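Local structure of CheC domain protein (Shewanella loihica PV-4, 3IIC) at residues K34-A39 against G133-M138; G45-V50 against G56-T61; L11-N16 against G99-L104; I60-T65 against G91-M96. The protein probably acts in chemotaxis as a CheX-like phosphatase of the CheC-like superfamily, removing phosphate from a response regulator such as CheY. All blocks are in the same frame, centred on the assembly; numbering follows the deposited sequence.

Contact 1. Residues K34-A39 against G133-M138; sequences KKDNLA and GQKIIM
The extended side chain of K135 carries its ammonium to the carboxylate of D36. CB points toward the loop 34-39; with CG anti to the carbonyl carbon (chi1 -54°) and the chain straight beyond it, the aliphatic part is led up to the acid ahead of NZ. CD passes D36 OD2 at 3.6 Å and CE at 3.5 Å, the two side chains crossing at about a right angle. NZ closes a salt bridge with D36 OD2 at 2.9 Å, arriving from above the carboxylate plane, 54° out of it. K135 NZ also donates to H129 O and to a water 2.7 Å away; that water accepts from D36 N as well. The lysine stands on strand 134-141 of the antiparallel sheet, and the bridge ties to it the irregular loop between strands 27-28 and 43-51. On the same strand I137 lays CD1 3.9 Å from D36 CB and beside the K35 carbonyl. K35 NZ donates a hydrogen bond to D36 O at 2.7 Å. Replacing K135 by an alanine is likely to leave the buried D36 carboxylate without its close cation, beside E150 of like charge. H129 N also donates to D36 OD2.

Contact 2. Residues G45-V50 against G56-T61; sequences GLIGMV and GSLSIT
I47 and L58 face each other as an antiparallel hydrogen-bonded pair, their side chains meeting at an oblique angle on one face of the sheet. I47 CG2 lies 3.8 Å from L58 CB and equally close to L58 CD2; with CG1 anti to the backbone N (chi1 -161°), the longer branch leads away from L58, CD1 lying by N95, and I47 also packs on T98 of helix 84-107. On the same face, two residues on from I47, selenomethionine M49 bends at chi3 (-55°) to bring CE over the neighbouring strand, 3.7 Å from S57 N and 4.0 Å from L58 CB. G56, paired with M49, has no side chain to obstruct that reach. The other face carries L46 and S59, a non-hydrogen-bonded pair with L46 CG 3.9 Å from S59 CB; the hydroxyls of S57 and S59 both bond to the imidazole of H129. Each hydrogen-bonded pair is closed by two backbone bonds, as between I47 N and L58 O, 2.9 Å apart. Six such bonds, two at each of three pairs, knit strands 43-51 and 54-62 into a regular beta hairpin within the antiparallel sheet, between strands 147-154 and 113-122.

Contact 3. Residues L11-N16 against G99-L104; sequences LDSLLN and GGAKNL
S13 of helix 4-22 presses its hydroxymethyl group against the backbone of G100 and A101 on helix 84-107. This is close helix-helix packing on one face of the antiparallel sheet: the axes of segments 11-16 and 99-104 approach to 8.6 Å, with 134° between their N-to-C directions. G100 sits where the helices come nearest, and S13 and G100 have their CA atoms 5.7 Å apart. A side chain at G100 would point toward S13, so the glycine permits this approach. S13 OG lies 3.4 Å from G100 C and 4.0 Å from A101 CB. Its 3.2 Å separation from A101 N is poorly angled and makes no hydrogen bond. The hydroxyl is satisfied within its own helix instead, bonded to P9 O one turn earlier. The torsion suits this, since OG is anti to the carbonyl carbon (chi1 -58°), on the backbone N side and facing back along the helix. Farther out, A101 leans on F10 and L104 on P9, both from helix 4-22, while V97, one turn before A101, touches S13 and L14. Other side chains of helix 4-22 reach the sheet: L11 packs on I149 and I151, and L14 on I149 and F140. At the outer margin of the crossing, the methyl CD2 of L104 stops 4.3 Å from S13 OG.

Contact 4. Residues I60-T65 against G91-M96; sequences ITFEET and GELTNM
Strand 60-62 runs beneath helix 91-96 with the axes of these segments 9.9 Å apart at the closest and 145° between their N-to-C directions, I60 and T94 having the nearest CA atoms at 6.9 Å. L93 fills the space between, its CG anti to the backbone N (chi1 168°), with CD2 touching both I60 and F62 and CD1 touching F62. CD2 meets the end of I60, 3.5 Å from I60 CD1, the two side chains crossing at a slant, and it also lies in the plane of the F62 ring at its edge, 3.8 Å from F62 CZ. CD1 meets the same ring atom obliquely, at 3.6 Å from F62 CZ. Phenylalanine and leucine thus come at each other from opposite directions. I60 CD1 extends on to T94 CA at 4.2 Å; the T94 hydroxyl is turned to V90 O of its own helix. Around this cluster, L14 packs on I60, L18 and M21 on L93, and I67 and I70 of helix 64-75 on F62. The arrangement is the hydrophobic interface between the helical layer and the antiparallel sheet, as in the CheC-like fold.

Contacts 2 and 4 are fully buried, and both use strand 54-62, sharing I60 and T61: in contact 2 the strand is joined by backbone hydrogen bonds to its hairpin partner, in contact 4 its helix-facing side chains meet helix 84-107. Contact 3 holds the same helix farther along and is only partly buried; L14 CD1 joins it to contacts 2 and 4 through I60 CD1, 4.0 Å away, and L11 CD1 meets M138 SE of contact 1 at 3.7 Å. Contact 1, also partly buried, relies on charge and water; like contact 2, it touches the second subunit. Chemistry follows place: backbone bonds in the sheet, apolar side chains beneath the helix, a glycine at the helix crossing, a salt bridge at the loop.

Contact 1. Residues K34-A39 against G133-M138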
loop_
_atom_site.group_PDB
_atom_site.type_symbol
_atom_site.label_atom_id
_atom_site.label_comp_id
_atom_site.label_asym_id
_atom_site.label_seq_id
_atom_site.Cartn_x
_atom_site.Cartn_y
_atom_site.Cartn_z
ATOM N N LYS A 34 14.832 -9.941 -8.072
ATOM C CA LYS A 34 14.037 -11.139 -8.330
ATOM C C LYS A 34 12.898 -11.457 -7.370
ATOM O O LYS A 34 11.903 -12.020 -7.806
ATOM C CB LYS A 34 14.984 -12.345 -8.307
ATOM C CG LYS A 34 16.083 -12.350 -9.393
ATOM C CD LYS A 34 15.567 -12.482 -10.834
ATOM C CE LYS A 34 14.828 -13.788 -11.060
ATOM N NZ LYS A 34 14.553 -14.044 -12.499
ATOM N N LYS A 35 13.048 -11.132 -6.079
ATOM C CA LYS A 35 12.118 -11.579 -5.044
ATOM C C LYS A 35 11.951 -10.525 -3.961
ATOM O O LYS A 35 12.943 -9.968 -3.480
ATOM C CB LYS A 35 12.647 -12.887 -4.410
ATOM C CG LYS A 35 11.745 -13.573 -3.364
ATOM C CD LYS A 35 10.619 -14.395 -3.985
ATOM C CE LYS A 35 9.436 -14.638 -3.012
ATOM N NZ LYS A 35 8.502 -13.451 -2.912
ATOM N N ASP A 36 10.680 -10.264 -3.611
ATOM C CA ASP A 36 10.301 -9.361 -2.542
ATOM C C ASP A 36 9.600 -10.191 -1.452
ATOM O O ASP A 36 9.631 -11.418 -1.481
ATOM C CB ASP A 36 9.482 -8.172 -3.073
ATOM C CG ASP A 36 8.111 -8.561 -3.648
ATOM O OD1 ASP A 36 7.606 -9.679 -3.454
ATOM O OD2 ASP A 36 7.527 -7.708 -4.322
ATOM N N ASN A 37 8.981 -9.507 -0.495
ATOM C CA ASN A 37 8.331 -10.121 0.671
ATOM C C ASN A 37 9.379 -10.763 1.600
ATOM O O ASN A 37 9.095 -11.717 2.321
ATOM C CB ASN A 37 7.217 -11.114 0.258
ATOM C CG ASN A 37 6.139 -11.251 1.315
ATOM O OD1 ASN A 37 5.712 -10.267 1.923
ATOM N ND2 ASN A 37 5.669 -12.469 1.515
ATOM N N LEU A 38 10.592 -10.208 1.567
ATOM C CA LEU A 38 11.733 -10.683 2.352
ATOM C C LEU A 38 12.159 -9.647 3.397
ATOM O O LEU A 38 12.345 -9.983 4.546
ATOM C CB LEU A 38 12.900 -11.025 1.412
ATOM C CG LEU A 38 12.699 -12.082 0.319
ATOM C CD1 LEU A 38 13.983 -12.215 -0.469
ATOM C CD2 LEU A 38 12.311 -13.415 0.893
ATOM N N ALA A 39 12.287 -8.390 3.003
ATOM C CA ALA A 39 12.739 -7.341 3.906
ATOM C C ALA A 39 11.662 -7.039 4.959
ATOM O O ALA A 39 10.489 -6.979 4.646
ATOM C CB ALA A 39 13.123 -6.069 3.114
ATOM N N GLY A 133 5.702 -7.150 -13.881
ATOM C CA GLY A 133 6.820 -6.281 -14.215
ATOM C C GLY A 133 8.132 -6.563 -13.518
ATOM O O GLY A 133 8.279 -7.560 -12.815
ATOM N N GLN A 134 9.103 -5.690 -13.744
ATOM C CA GLN A 134 10.419 -5.841 -13.141
ATOM C C GLN A 134 10.375 -5.160 -11.779
ATOM O O GLN A 134 9.730 -4.124 -11.621
ATOM C CB GLN A 134 11.500 -5.242 -14.037
ATOM N N LYS A 135 11.061 -5.758 -10.809
ATOM C CA LYS A 135 11.137 -5.272 -9.414
ATOM C C LYS A 135 12.566 -4.996 -9.012
ATOM O O LYS A 135 13.479 -5.663 -9.474
ATOM C CB LYS A 135 10.660 -6.349 -8.444
ATOM C CG LYS A 135 9.312 -6.922 -8.708
ATOM C CD LYS A 135 8.964 -7.936 -7.633
ATOM C CE LYS A 135 7.536 -8.403 -7.792
ATOM N NZ LYS A 135 7.151 -9.352 -6.713
ATOM N N ILE A 136 12.747 -4.014 -8.144
ATOM C CA ILE A 136 14.034 -3.734 -7.511
ATOM C C ILE A 136 13.710 -3.434 -6.037
ATOM O O ILE A 136 12.770 -2.691 -5.762
ATOM C CB ILE A 136 14.881 -2.594 -8.194
ATOM C CG1 ILE A 136 16.217 -2.397 -7.447
ATOM C CG2 ILE A 136 14.119 -1.294 -8.261
ATOM C CD1 ILE A 136 17.345 -1.672 -8.219
ATOM N N ILE A 137 14.411 -4.112 -5.121
ATOM C CA ILE A 137 14.309 -3.862 -3.678
ATOM C C ILE A 137 15.730 -3.530 -3.248
ATOM O O ILE A 137 16.626 -4.379 -3.366
ATOM C CB ILE A 137 13.752 -5.056 -2.857
ATOM C CG1 ILE A 137 12.447 -5.590 -3.481
ATOM C CG2 ILE A 137 13.583 -4.623 -1.380
ATOM C CD1 ILE A 137 12.651 -6.575 -4.615
HETATM N N MSE A 138 15.935 -2.278 -2.832
HETATM C CA MSE A 138 17.238 -1.787 -2.439
HETATM C C MSE A 138 17.318 -1.395 -0.959
HETATM O O MSE A 138 16.536 -0.563 -0.527
HETATM C CB MSE A 138 17.640 -0.575 -3.264
HETATM C CG MSE A 138 19.012 -0.049 -2.814
HETATM SE SE MSE A 138 19.972 0.934 -4.091
HETATM C CE MSE A 138 20.348 -0.496 -5.307
HETATM O O HOH W 1 8.675 -11.370 -5.688
#

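Contact 2. Residues G45-V50 against G56-T61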
loop_
_atom_site.group_PDB
_atom_site.type_symbol
_atom_site.label_atom_id
_atom_site.label_comp_id
_atom_site.label_asym_id
_atom_site.label_seq_id
_atom_site.Cartn_x
_atom_site.Cartn_y
_atom_site.Cartn_z
ATOM N N GLY A 45 5.730 3.482 3.780
ATOM C CA GLY A 45 4.900 4.327 2.936
ATOM C C GLY A 45 4.744 3.574 1.615
ATOM O O GLY A 45 5.736 3.084 1.062
ATOM N N LEU A 46 3.517 3.520 1.094
ATOM C CA LEU A 46 3.179 2.807 -0.169
ATOM C C LEU A 46 2.360 3.688 -1.118
ATOM O O LEU A 46 1.419 4.349 -0.690
ATOM C CB LEU A 46 2.444 1.498 0.148
ATOM C CG LEU A 46 3.266 0.572 1.083
ATOM C CD1 LEU A 46 2.944 0.767 2.558
ATOM C CD2 LEU A 46 3.021 -0.866 0.768
ATOM N N ILE A 47 2.720 3.709 -2.414
ATOM C CA ILE A 47 2.055 4.568 -3.374
ATOM C C ILE A 47 2.032 3.926 -4.785
ATOM O O ILE A 47 3.058 3.354 -5.267
ATOM C CB ILE A 47 2.749 5.961 -3.405
ATOM C CG1 ILE A 47 1.835 7.020 -4.027
ATOM C CG2 ILE A 47 4.159 5.903 -4.161
ATOM C CD1 ILE A 47 2.416 8.472 -3.921
ATOM N N GLY A 48 0.855 4.004 -5.403
ATOM C CA GLY A 48 0.638 3.495 -6.727
ATOM C C GLY A 48 0.911 4.561 -7.784
ATOM O O GLY A 48 0.816 5.773 -7.523
HETATM N N MSE A 49 1.238 4.074 -8.977
HETATM C CA MSE A 49 1.566 4.886 -10.147
HETATM C C MSE A 49 0.878 4.313 -11.378
HETATM O O MSE A 49 0.795 3.082 -11.527
HETATM C CB MSE A 49 3.084 4.914 -10.372
HETATM C CG MSE A 49 3.790 5.824 -9.436
HETATM SE SE MSE A 49 5.700 5.659 -9.404
HETATM C CE MSE A 49 6.044 3.802 -9.031
ATOM N N VAL A 50 0.378 5.215 -12.225
ATOM C CA VAL A 50 -0.315 4.892 -13.473
ATOM C C VAL A 50 0.152 5.876 -14.542
ATOM O O VAL A 50 0.058 7.089 -14.342
ATOM C CB VAL A 50 -1.874 5.059 -13.325
ATOM C CG1 VAL A 50 -2.622 4.828 -14.670
ATOM C CG2 VAL A 50 -2.435 4.152 -12.208
ATOM N N GLY A 56 2.410 0.854 -11.978
ATOM C CA GLY A 56 3.476 0.550 -11.045
ATOM C C GLY A 56 3.184 0.876 -9.609
ATOM O O GLY A 56 2.078 1.323 -9.254
ATOM N N SER A 57 4.203 0.658 -8.792
ATOM C CA SER A 57 4.090 0.848 -7.358
ATOM C C SER A 57 5.428 1.066 -6.685
ATOM O O SER A 57 6.457 0.567 -7.140
ATOM C CB SER A 57 3.349 -0.354 -6.729
ATOM O OG SER A 57 3.929 -1.598 -7.125
ATOM N N LEU A 58 5.401 1.873 -5.632
ATOM C CA LEU A 58 6.571 2.175 -4.846
ATOM C C LEU A 58 6.292 1.978 -3.334
ATOM O O LEU A 58 5.216 2.297 -2.875
ATOM C CB LEU A 58 7.053 3.589 -5.154
ATOM C CG LEU A 58 8.227 4.154 -4.349
ATOM C CD1 LEU A 58 9.080 5.050 -5.229
ATOM C CD2 LEU A 58 7.735 4.921 -3.144
ATOM N N SER A 59 7.256 1.406 -2.613
ATOM C CA SER A 59 7.173 1.317 -1.147
ATOM C C SER A 59 8.518 1.700 -0.544
ATOM O O SER A 59 9.555 1.462 -1.146
ATOM C CB SER A 59 6.697 -0.057 -0.658
ATOM O OG SER A 59 7.565 -1.100 -1.018
ATOM N N ILE A 60 8.474 2.380 0.589
ATOM C CA ILE A 60 9.662 2.772 1.354
ATOM C C ILE A 60 9.360 2.296 2.794
ATOM O O ILE A 60 8.412 2.778 3.405
ATOM C CB ILE A 60 9.934 4.308 1.375
ATOM C CG1 ILE A 60 10.017 4.924 -0.054
ATOM C CG2 ILE A 60 11.202 4.556 2.162
ATOM C CD1 ILE A 60 10.111 6.475 -0.085
ATOM N N THR A 61 10.174 1.364 3.291
ATOM C CA THR A 61 10.012 0.738 4.598
ATOM C C THR A 61 11.182 1.114 5.500
ATOM O O THR A 61 12.332 1.083 5.053
ATOM C CB THR A 61 9.990 -0.796 4.423
ATOM O OG1 THR A 61 8.849 -1.138 3.634
ATOM C CG2 THR A 61 9.919 -1.519 5.760
#

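Contact 3. Residues L11-N16 against G99-L104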
loop_
_atom_site.group_PDB
_atom_site.type_symbol
_atom_site.label_atom_id
_atom_site.label_comp_id
_atom_site.label_asym_id
_atom_site.label_seq_id
_atom_site.Cartn_x
_atom_site.Cartn_y
_atom_site.Cartn_z
ATOM N N LEU A 11 15.765 6.406 -6.548
ATOM C CA LEU A 11 16.859 6.217 -5.562
ATOM C C LEU A 11 17.484 7.563 -5.128
ATOM O O LEU A 11 17.669 7.818 -3.932
ATOM C CB LEU A 11 17.933 5.256 -6.114
ATOM C CG LEU A 11 17.470 3.841 -6.538
ATOM C CD1 LEU A 11 18.694 2.973 -6.853
ATOM C CD2 LEU A 11 16.549 3.130 -5.489
ATOM N N ASP A 12 17.779 8.410 -6.115
ATOM C CA ASP A 12 18.310 9.751 -5.880
ATOM C C ASP A 12 17.356 10.639 -5.024
ATOM O O ASP A 12 17.828 11.398 -4.201
ATOM C CB ASP A 12 18.550 10.485 -7.200
ATOM C CG ASP A 12 19.665 9.874 -8.072
ATOM O OD1 ASP A 12 20.545 9.110 -7.604
ATOM O OD2 ASP A 12 19.647 10.214 -9.275
ATOM N N SER A 13 16.045 10.556 -5.268
ATOM C CA SER A 13 15.039 11.353 -4.547
ATOM C C SER A 13 14.974 10.954 -3.096
ATOM O O SER A 13 14.802 11.826 -2.257
ATOM C CB SER A 13 13.626 11.222 -5.127
ATOM O OG SER A 13 13.599 11.609 -6.466
ATOM N N LEU A 14 15.050 9.639 -2.842
ATOM C CA LEU A 14 15.121 9.095 -1.512
ATOM C C LEU A 14 16.290 9.718 -0.728
ATOM O O LEU A 14 16.068 10.248 0.349
ATOM C CB LEU A 14 15.220 7.571 -1.515
ATOM C CG LEU A 14 15.240 6.903 -0.121
ATOM C CD1 LEU A 14 13.991 7.261 0.663
ATOM C CD2 LEU A 14 15.415 5.370 -0.227
ATOM N N LEU A 15 17.497 9.705 -1.284
ATOM C CA LEU A 15 18.669 10.298 -0.598
ATOM C C LEU A 15 18.529 11.828 -0.462
ATOM O O LEU A 15 18.778 12.370 0.615
ATOM C CB LEU A 15 19.991 9.841 -1.236
ATOM C CG LEU A 15 20.218 8.308 -1.165
ATOM C CD1 LEU A 15 21.660 7.928 -1.534
ATOM C CD2 LEU A 15 19.912 7.696 0.215
ATOM N N ASN A 16 18.040 12.481 -1.516
ATOM C CA ASN A 16 17.818 13.927 -1.495
ATOM C C ASN A 16 16.764 14.343 -0.464
ATOM O O ASN A 16 16.976 15.304 0.260
ATOM C CB ASN A 16 17.441 14.456 -2.887
ATOM C CG ASN A 16 18.581 14.337 -3.874
ATOM O OD1 ASN A 16 19.740 14.236 -3.479
ATOM N ND2 ASN A 16 18.256 14.320 -5.161
ATOM N N GLY A 99 7.149 12.217 -6.115
ATOM C CA GLY A 99 7.012 13.488 -6.849
ATOM C C GLY A 99 8.342 13.968 -7.402
ATOM O O GLY A 99 8.404 14.444 -8.545
ATOM N N GLY A 100 9.409 13.824 -6.608
ATOM C CA GLY A 100 10.773 14.150 -7.046
ATOM C C GLY A 100 11.208 13.286 -8.238
ATOM O O GLY A 100 11.803 13.792 -9.182
ATOM N N ALA A 101 10.917 11.982 -8.175
ATOM C CA ALA A 101 11.204 11.051 -9.282
ATOM C C ALA A 101 10.318 11.366 -10.515
ATOM O O ALA A 101 10.820 11.357 -11.649
ATOM C CB ALA A 101 11.023 9.591 -8.831
ATOM N N LYS A 102 9.023 11.638 -10.267
ATOM C CA LYS A 102 8.020 12.022 -11.288
ATOM C C LYS A 102 8.567 13.135 -12.189
ATOM O O LYS A 102 8.475 13.025 -13.421
ATOM C CB LYS A 102 6.697 12.502 -10.626
ATOM C CG LYS A 102 5.483 12.624 -11.544
ATOM C CD LYS A 102 4.507 13.676 -11.058
ATOM C CE LYS A 102 3.186 13.673 -11.796
ATOM N NZ LYS A 102 3.353 13.765 -13.259
ATOM N N ASN A 103 9.191 14.148 -11.580
ATOM C CA ASN A 103 9.774 15.302 -12.324
ATOM C C ASN A 103 11.014 14.999 -13.154
ATOM O O ASN A 103 11.143 15.485 -14.300
ATOM C CB ASN A 103 10.146 16.437 -11.356
ATOM C CG ASN A 103 8.937 17.039 -10.635
ATOM O OD1 ASN A 103 7.774 16.672 -10.870
ATOM N ND2 ASN A 103 9.217 17.993 -9.771
ATOM N N LEU A 104 11.963 14.281 -12.544
ATOM C CA LEU A 104 13.209 13.868 -13.220
ATOM C C LEU A 104 12.894 12.988 -14.449
ATOM O O LEU A 104 13.492 13.153 -15.537
ATOM C CB LEU A 104 14.154 13.138 -12.244
ATOM C CG LEU A 104 14.974 13.937 -11.194
ATOM C CD1 LEU A 104 14.259 15.175 -10.613
ATOM C CD2 LEU A 104 15.456 13.003 -10.067
#

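Contact 4. Residues I60-T65 against G91-M96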
loop_
_atom_site.group_PDB
_atom_site.type_symbol
_atom_site.label_atom_id
_atom_site.label_comp_id
_atom_site.label_asym_id
_atom_site.label_seq_id
_atom_site.Cartn_x
_atom_site.Cartn_y
_atom_site.Cartn_z
ATOM N N ILE A 60 8.474 2.380 0.589
ATOM C CA ILE A 60 9.662 2.772 1.354
ATOM C C ILE A 60 9.360 2.296 2.794
ATOM O O ILE A 60 8.412 2.778 3.405
ATOM C CB ILE A 60 9.934 4.308 1.375
ATOM C CG1 ILE A 60 10.017 4.924 -0.054
ATOM C CG2 ILE A 60 11.202 4.556 2.162
ATOM C CD1 ILE A 60 10.111 6.475 -0.085
ATOM N N THR A 61 10.174 1.364 3.291
ATOM C CA THR A 61 10.012 0.738 4.598
ATOM C C THR A 61 11.182 1.114 5.500
ATOM O O THR A 61 12.332 1.083 5.053
ATOM C CB THR A 61 9.990 -0.796 4.423
ATOM O OG1 THR A 61 8.849 -1.138 3.634
ATOM C CG2 THR A 61 9.919 -1.519 5.760
ATOM N N PHE A 62 10.873 1.450 6.759
ATOM C CA PHE A 62 11.877 1.785 7.790
ATOM C C PHE A 62 11.819 0.859 8.981
ATOM O O PHE A 62 10.738 0.452 9.400
ATOM C CB PHE A 62 11.629 3.184 8.346
ATOM C CG PHE A 62 11.786 4.271 7.346
ATOM C CD1 PHE A 62 10.704 4.655 6.544
ATOM C CD2 PHE A 62 13.010 4.899 7.175
ATOM C CE1 PHE A 62 10.848 5.686 5.599
ATOM C CE2 PHE A 62 13.169 5.923 6.223
ATOM C CZ PHE A 62 12.099 6.313 5.441
ATOM N N GLU A 63 12.999 0.544 9.536
ATOM C CA GLU A 63 13.105 -0.120 10.860
ATOM C C GLU A 63 12.741 0.980 11.866
ATOM O O GLU A 63 12.976 2.162 11.591
ATOM C CB GLU A 63 14.520 -0.680 11.118
ATOM C CG GLU A 63 14.844 -1.865 10.196
ATOM C CD GLU A 63 16.234 -2.463 10.404
ATOM O OE1 GLU A 63 17.183 -1.761 10.822
ATOM O OE2 GLU A 63 16.379 -3.655 10.101
ATOM N N GLU A 64 12.115 0.612 12.983
ATOM C CA GLU A 64 11.690 1.597 13.975
ATOM C C GLU A 64 12.819 2.541 14.437
ATOM O O GLU A 64 12.624 3.748 14.458
ATOM C CB GLU A 64 11.026 0.912 15.199
ATOM C CG GLU A 64 10.624 1.924 16.296
ATOM C CD GLU A 64 9.788 1.339 17.413
ATOM O OE1 GLU A 64 10.138 1.584 18.573
ATOM O OE2 GLU A 64 8.785 0.663 17.153
ATOM N N THR A 65 13.985 2.003 14.793
ATOM C CA THR A 65 15.104 2.829 15.303
ATOM C C THR A 65 15.541 3.915 14.309
ATOM O O THR A 65 15.877 5.015 14.716
ATOM C CB THR A 65 16.339 1.987 15.720
ATOM O OG1 THR A 65 16.713 1.161 14.618
ATOM C CG2 THR A 65 16.055 1.105 16.947
ATOM N N GLY A 91 4.329 9.270 5.213
ATOM C CA GLY A 91 3.445 9.609 4.062
ATOM C C GLY A 91 3.987 10.765 3.252
ATOM O O GLY A 91 4.018 10.722 2.017
ATOM N N GLU A 92 4.424 11.813 3.954
ATOM C CA GLU A 92 5.064 12.982 3.326
ATOM C C GLU A 92 6.366 12.586 2.605
ATOM O O GLU A 92 6.563 12.948 1.465
ATOM C CB GLU A 92 5.356 14.046 4.373
ATOM C CG GLU A 92 6.080 15.289 3.824
ATOM C CD GLU A 92 6.363 16.314 4.897
ATOM O OE1 GLU A 92 5.660 16.261 5.941
ATOM O OE2 GLU A 92 7.273 17.167 4.712
ATOM N N LEU A 93 7.241 11.850 3.279
ATOM C CA LEU A 93 8.499 11.374 2.665
ATOM C C LEU A 93 8.194 10.577 1.386
ATOM O O LEU A 93 8.811 10.827 0.327
ATOM C CB LEU A 93 9.355 10.603 3.688
ATOM C CG LEU A 93 10.586 9.768 3.272
ATOM C CD1 LEU A 93 11.685 9.735 4.351
ATOM C CD2 LEU A 93 10.176 8.350 2.889
ATOM N N THR A 94 7.186 9.705 1.467
ATOM C CA THR A 94 6.727 8.902 0.317
ATOM C C THR A 94 6.266 9.746 -0.884
ATOM O O THR A 94 6.656 9.442 -1.990
ATOM C CB THR A 94 5.636 7.865 0.724
ATOM O OG1 THR A 94 6.168 7.045 1.778
ATOM C CG2 THR A 94 5.243 6.975 -0.470
ATOM N N ASN A 95 5.461 10.776 -0.651
ATOM C CA ASN A 95 4.994 11.689 -1.697
ATOM C C ASN A 95 6.121 12.493 -2.298
ATOM O O ASN A 95 6.099 12.734 -3.500
ATOM C CB ASN A 95 3.966 12.725 -1.203
ATOM C CG ASN A 95 2.561 12.213 -1.170
ATOM O OD1 ASN A 95 2.139 11.441 -2.017
ATOM N ND2 ASN A 95 1.785 12.702 -0.203
HETATM N N MSE A 96 7.050 12.946 -1.443
HETATM C CA MSE A 96 8.181 13.770 -1.873
HETATM C C MSE A 96 9.175 12.990 -2.720
HETATM O O MSE A 96 9.626 13.509 -3.748
HETATM C CB MSE A 96 8.865 14.441 -0.679
HETATM C CG MSE A 96 7.991 15.445 0.057
HETATM SE SE MSE A 96 7.158 16.834 -1.047
HETATM C CE MSE A 96 5.499 16.036 -1.612
#